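Long-range contact in Eps1p (Saccharomyces cerevisiae, PDB 4TW5), which belongs to the protein disulfide isomerase family and is built from thioredoxin-type domains, more than one of which carries a CXXC disulfide: residues S158-D169 against C177-K188. Sequence-based numbering, arbitrary orientation. Where two conformers were deposited one is given.
Sequences SFWPTKDMKNSD and CDKCHEFQRTWK
S158 sets CB over one face of the W187 indole, 3.4 Å from the centroid of the six-membered ring and 8° off the ring normal, a CH-pi contact. With OG between the backbone N and the carbonyl carbon (chi1 62°), the same serine accepts a hydrogen bond through OG from W160 NE1 at 2.9 Å, which fixes the turn of that indole. W160 then pushes its far rim against the helix. W160 CH2 lies 3.6 Å from F183 CD2, with the two ring planes at 47°, while C180 O meets the indole edge at CZ3. M165 CE lies over the centre of one face of the W160 indole. Beside these tightly packed rings, P161 CG rests 3.7 Å from C180 SG, against the C177–C180 disulfide of the CDKC motif, an arrangement consistent with a thioredoxin-type fold, in which a CXXC disulfide lies near the N-terminal end of the helix.

Toward the other end polar links take over. The extended Q184 side chain crosses to the loop, and Q184 NE2 donates to S168 O at 2.8 Å, from above the carbonyl plane; it also bonds D170 O, so one amide grips two loop carbonyls. S168 OG is hydrogen-bonded to S133 OG. On the looser side, at the partly exposed D169, the K188 NZ to D169 OD2 salt bridge (3.0 Å) uses the anti lone pair of the carboxylate.

The contact joins strand 155-160 to helix 180-196 within a beta-alpha-beta unit completed by strand 200-205; V235 of strand 234-238 packs on F183 and W187.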
loop_
_atom_site.group_PDB
_atom_site.type_symbol
_atom_site.label_atom_id
_atom_site.label_comp_id
_atom_site.label_asym_id
_atom_site.label_seq_id
_atom_site.Cartn_x
_atom_site.Cartn_y
_atom_site.Cartn_z
ATOM N N SER A 158 -6.830 -4.395 18.477
ATOM C CA SER A 158 -7.273 -3.082 18.040
ATOM C C SER A 158 -6.309 -2.536 16.991
ATOM O O SER A 158 -5.092 -2.731 17.086
ATOM C CB SER A 158 -7.387 -2.124 19.233
ATOM O OG SER A 158 -6.134 -1.956 19.845
ATOM N N PHE A 159 -6.870 -1.822 16.020
ATOM C CA PHE A 159 -6.142 -1.271 14.875
ATOM C C PHE A 159 -6.300 0.251 14.827
ATOM O O PHE A 159 -7.409 0.766 14.957
ATOM C CB PHE A 159 -6.647 -1.896 13.562
ATOM C CG PHE A 159 -6.468 -3.384 13.502
ATOM C CD1 PHE A 159 -7.364 -4.229 14.148
ATOM C CD2 PHE A 159 -5.389 -3.936 12.829
ATOM C CE1 PHE A 159 -7.187 -5.592 14.106
ATOM C CE2 PHE A 159 -5.197 -5.290 12.801
ATOM C CZ PHE A 159 -6.097 -6.124 13.433
ATOM N N TRP A 160 -5.189 0.965 14.650
ATOM C CA TRP A 160 -5.178 2.434 14.825
ATOM C C TRP A 160 -4.610 3.199 13.638
ATOM O O TRP A 160 -3.624 2.765 13.045
ATOM C CB TRP A 160 -4.374 2.807 16.067
ATOM C CG TRP A 160 -4.888 2.190 17.313
ATOM C CD1 TRP A 160 -4.705 0.898 17.731
ATOM C CD2 TRP A 160 -5.664 2.836 18.328
ATOM N NE1 TRP A 160 -5.335 0.704 18.936
ATOM C CE2 TRP A 160 -5.922 1.880 19.328
ATOM C CE3 TRP A 160 -6.174 4.132 18.482
ATOM C CZ2 TRP A 160 -6.668 2.176 20.470
ATOM C CZ3 TRP A 160 -6.909 4.429 19.616
ATOM C CH2 TRP A 160 -7.156 3.450 20.598
ATOM N N PRO A 161 -5.183 4.379 13.337
ATOM C CA PRO A 161 -4.618 5.223 12.283
ATOM C C PRO A 161 -3.419 6.005 12.799
ATOM O O PRO A 161 -3.495 7.222 12.997
ATOM C CB PRO A 161 -5.777 6.159 11.929
ATOM C CG PRO A 161 -6.530 6.297 13.188
ATOM C CD PRO A 161 -6.306 5.051 14.020
ATOM N N THR A 162 -2.308 5.306 12.998
ATOM C CA THR A 162 -1.098 5.920 13.529
ATOM C C THR A 162 0.071 5.004 13.263
ATOM O O THR A 162 -0.129 3.870 12.842
ATOM C CB THR A 162 -1.207 6.153 15.046
ATOM O OG1 THR A 162 -0.032 6.816 15.526
ATOM C CG2 THR A 162 -1.340 4.810 15.748
ATOM N N LYS A 163 1.286 5.488 13.507
ATOM C CA LYS A 163 2.462 4.632 13.409
ATOM C C LYS A 163 3.267 4.726 14.707
ATOM O O LYS A 163 4.266 4.042 14.878
ATOM C CB LYS A 163 3.357 5.024 12.230
ATOM C CG LYS A 163 4.068 6.323 12.476
ATOM C CD LYS A 163 4.961 6.726 11.320
ATOM C CE LYS A 163 5.650 8.045 11.647
ATOM N NZ LYS A 163 6.499 8.488 10.524
ATOM N N ASP A 164 2.819 5.577 15.620
ATOM C CA ASP A 164 3.624 5.919 16.786
ATOM C C ASP A 164 3.156 5.304 18.101
ATOM O O ASP A 164 3.675 5.649 19.156
ATOM C CB ASP A 164 3.684 7.442 16.948
ATOM C CG ASP A 164 4.486 8.087 15.867
ATOM O OD1 ASP A 164 5.569 7.544 15.538
ATOM O OD2 ASP A 164 4.032 9.117 15.328
ATOM N N MET A 165 2.200 4.392 18.057
ATOM C CA MET A 165 1.687 3.843 19.302
ATOM C C MET A 165 2.566 2.682 19.759
ATOM O O MET A 165 2.586 1.633 19.144
ATOM C CB MET A 165 0.223 3.411 19.158
ATOM C CG MET A 165 -0.386 2.896 20.466
ATOM S SD MET A 165 -2.146 2.508 20.323
ATOM C CE MET A 165 -2.876 4.125 20.230
ATOM N N LYS A 166 3.323 2.894 20.829
ATOM C CA LYS A 166 4.110 1.817 21.412
ATOM C C LYS A 166 3.321 1.166 22.533
ATOM O O LYS A 166 3.128 -0.049 22.533
ATOM C CB LYS A 166 5.435 2.353 21.953
ATOM C CG LYS A 166 6.475 2.686 20.900
ATOM C CD LYS A 166 7.570 1.639 20.859
ATOM C CE LYS A 166 8.664 2.004 19.862
ATOM N NZ LYS A 166 9.836 1.078 19.962
ATOM N N ASN A 167 2.859 1.974 23.485
ATOM C CA ASN A 167 1.854 1.518 24.447
ATOM C C ASN A 167 0.524 2.090 24.088
ATOM O O ASN A 167 0.445 3.225 23.629
ATOM C CB ASN A 167 2.212 1.879 25.893
ATOM C CG ASN A 167 3.559 1.337 26.297
ATOM O OD1 ASN A 167 3.711 0.137 26.512
ATOM N ND2 ASN A 167 4.550 2.217 26.394
ATOM N N SER A 168 -0.538 1.328 24.301
ATOM C CA SER A 168 -1.829 1.764 23.777
ATOM C C SER A 168 -2.278 3.100 24.414
ATOM O O SER A 168 -3.173 3.757 23.902
ATOM C CB SER A 168 -2.885 0.675 23.962
ATOM O OG SER A 168 -3.264 0.532 25.322
ATOM N N ASP A 169 -1.644 3.500 25.515
ATOM C CA ASP A 169 -2.017 4.739 26.175
ATOM C C ASP A 169 -0.967 5.855 26.045
ATOM O O ASP A 169 -1.034 6.848 26.770
ATOM C CB ASP A 169 -2.287 4.490 27.664
ATOM C CG ASP A 169 -1.100 3.861 28.383
ATOM O OD1 ASP A 169 -0.090 3.521 27.728
ATOM O OD2 ASP A 169 -1.182 3.701 29.617
ATOM N N CYS A 177 -9.571 11.533 13.253
ATOM C CA CYS A 177 -10.127 10.505 14.107
ATOM C C CYS A 177 -10.613 11.106 15.403
ATOM O O CYS A 177 -9.894 11.103 16.394
ATOM C CB CYS A 177 -9.097 9.411 14.407
ATOM S SG CYS A 177 -9.775 8.024 15.375
ATOM N N ASP A 178 -11.855 11.574 15.391
ATOM C CA ASP A 178 -12.462 12.223 16.538
ATOM C C ASP A 178 -12.535 11.325 17.769
ATOM O O ASP A 178 -12.419 11.799 18.894
ATOM C CB ASP A 178 -13.873 12.695 16.190
ATOM C CG ASP A 178 -13.889 13.791 15.134
ATOM O OD1 ASP A 178 -12.883 14.536 14.995
ATOM O OD2 ASP A 178 -14.916 13.883 14.424
ATOM N N LYS A 179 -12.733 10.031 17.549
ATOM C CA LYS A 179 -12.972 9.104 18.646
ATOM C C LYS A 179 -11.712 8.427 19.184
ATOM O O LYS A 179 -11.774 7.792 20.212
ATOM C CB LYS A 179 -13.987 8.042 18.214
ATOM C CG LYS A 179 -15.379 8.605 17.943
ATOM C CD LYS A 179 -16.143 7.678 16.989
ATOM C CE LYS A 179 -17.494 8.235 16.600
ATOM N NZ LYS A 179 -18.039 7.465 15.426
ATOM N N CYS A 180 -10.580 8.571 18.497
ATOM C CA CYS A 180 -9.365 7.857 18.861
ATOM C C CYS A 180 -8.909 8.062 20.323
ATOM O O CYS A 180 -8.485 7.110 20.994
ATOM C CB CYS A 180 -8.225 8.249 17.937
ATOM S SG CYS A 180 -8.109 7.407 16.361
ATOM N N HIS A 181 -8.965 9.302 20.799
ATOM C CA HIS A 181 -8.546 9.626 22.158
ATOM C C HIS A 181 -9.483 9.030 23.201
ATOM O O HIS A 181 -9.040 8.476 24.200
ATOM C CB HIS A 181 -8.468 11.136 22.340
ATOM C CG HIS A 181 -8.088 11.555 23.725
ATOM N ND1 HIS A 181 -6.776 11.672 24.133
ATOM C CD2 HIS A 181 -8.848 11.868 24.802
ATOM C CE1 HIS A 181 -6.746 12.051 25.397
ATOM N NE2 HIS A 181 -7.989 12.175 25.826
ATOM N N GLU A 182 -10.785 9.159 22.978
ATOM C CA GLU A 182 -11.769 8.520 23.842
ATOM C C GLU A 182 -11.492 7.008 23.895
ATOM O O GLU A 182 -11.577 6.365 24.947
ATOM C CB GLU A 182 -13.194 8.759 23.341
ATOM C CG GLU A 182 -14.310 8.315 24.311
ATOM C CD GLU A 182 -15.722 8.507 23.739
ATOM O OE1 GLU A 182 -15.918 8.280 22.527
ATOM O OE2 GLU A 182 -16.642 8.901 24.490
ATOM N N PHE A 183 -11.191 6.430 22.740
ATOM C CA PHE A 183 -11.051 4.988 22.685
ATOM C C PHE A 183 -9.754 4.511 23.331
ATOM O O PHE A 183 -9.653 3.334 23.666
ATOM C CB PHE A 183 -11.142 4.477 21.240
ATOM C CG PHE A 183 -11.449 2.994 21.141
ATOM C CD1 PHE A 183 -12.689 2.510 21.506
ATOM C CD2 PHE A 183 -10.483 2.088 20.726
ATOM C CE1 PHE A 183 -12.969 1.160 21.438
ATOM C CE2 PHE A 183 -10.762 0.719 20.656
ATOM C CZ PHE A 183 -12.004 0.263 21.009
ATOM N N GLN A 184 -8.764 5.391 23.527
ATOM C CA GLN A 184 -7.571 4.921 24.244
ATOM C C GLN A 184 -7.902 4.569 25.688
ATOM O O GLN A 184 -7.342 3.632 26.256
ATOM C CB GLN A 184 -6.444 5.925 24.214
ATOM C CG GLN A 184 -5.613 5.888 22.954
ATOM C CD GLN A 184 -4.471 6.896 23.027
ATOM O OE1 GLN A 184 -4.696 8.109 22.996
ATOM N NE2 GLN A 184 -3.243 6.398 23.104
ATOM N N ARG A 185 -8.809 5.327 26.281
ATOM C CA ARG A 185 -9.242 5.049 27.631
ATOM C C ARG A 185 -9.990 3.730 27.632
ATOM O O ARG A 185 -9.741 2.855 28.465
ATOM C CB ARG A 185 -10.147 6.167 28.156
ATOM C CG ARG A 185 -10.594 5.925 29.572
ATOM C CD ARG A 185 -11.241 7.122 30.158
ATOM N NE ARG A 185 -10.752 7.293 31.520
ATOM C CZ ARG A 185 -11.439 7.014 32.618
ATOM N NH1 ARG A 185 -12.688 6.582 32.541
ATOM N NH2 ARG A 185 -10.880 7.214 33.788
ATOM N N THR A 186 -10.926 3.616 26.694
ATOM C CA THR A 186 -11.730 2.429 26.524
ATOM C C THR A 186 -10.862 1.203 26.268
ATOM O O THR A 186 -11.083 0.158 26.880
ATOM C CB THR A 186 -12.736 2.623 25.404
ATOM O OG1 THR A 186 -13.543 3.756 25.718
ATOM C CG2 THR A 186 -13.641 1.443 25.287
ATOM N N TRP A 187 -9.860 1.330 25.401
ATOM C CA TRP A 187 -9.015 0.191 25.076
ATOM C C TRP A 187 -8.176 -0.297 26.261
ATOM O O TRP A 187 -8.000 -1.506 26.461
ATOM C CB TRP A 187 -8.119 0.508 23.897
ATOM C CG TRP A 187 -7.402 -0.692 23.446
ATOM C CD1 TRP A 187 -6.065 -0.925 23.531
ATOM C CD2 TRP A 187 -7.989 -1.879 22.887
ATOM N NE1 TRP A 187 -5.773 -2.165 23.035
ATOM C CE2 TRP A 187 -6.935 -2.793 22.663
ATOM C CE3 TRP A 187 -9.305 -2.265 22.580
ATOM C CZ2 TRP A 187 -7.139 -4.076 22.116
ATOM C CZ3 TRP A 187 -9.521 -3.568 22.024
ATOM C CH2 TRP A 187 -8.428 -4.440 21.788
ATOM N N LYS A 188 -7.674 0.642 27.048
ATOM C CA LYS A 188 -6.926 0.316 28.240
ATOM C C LYS A 188 -7.801 -0.429 29.256
ATOM O O LYS A 188 -7.384 -1.422 29.822
ATOM C CB LYS A 188 -6.372 1.597 28.868
ATOM C CG LYS A 188 -5.513 1.388 30.102
ATOM C CD LYS A 188 -4.829 2.689 30.429
ATOM C CE LYS A 188 -3.916 2.572 31.617
ATOM N NZ LYS A 188 -3.203 3.853 31.835
HETATM O O HOH W 1 -5.074 2.134 25.413
#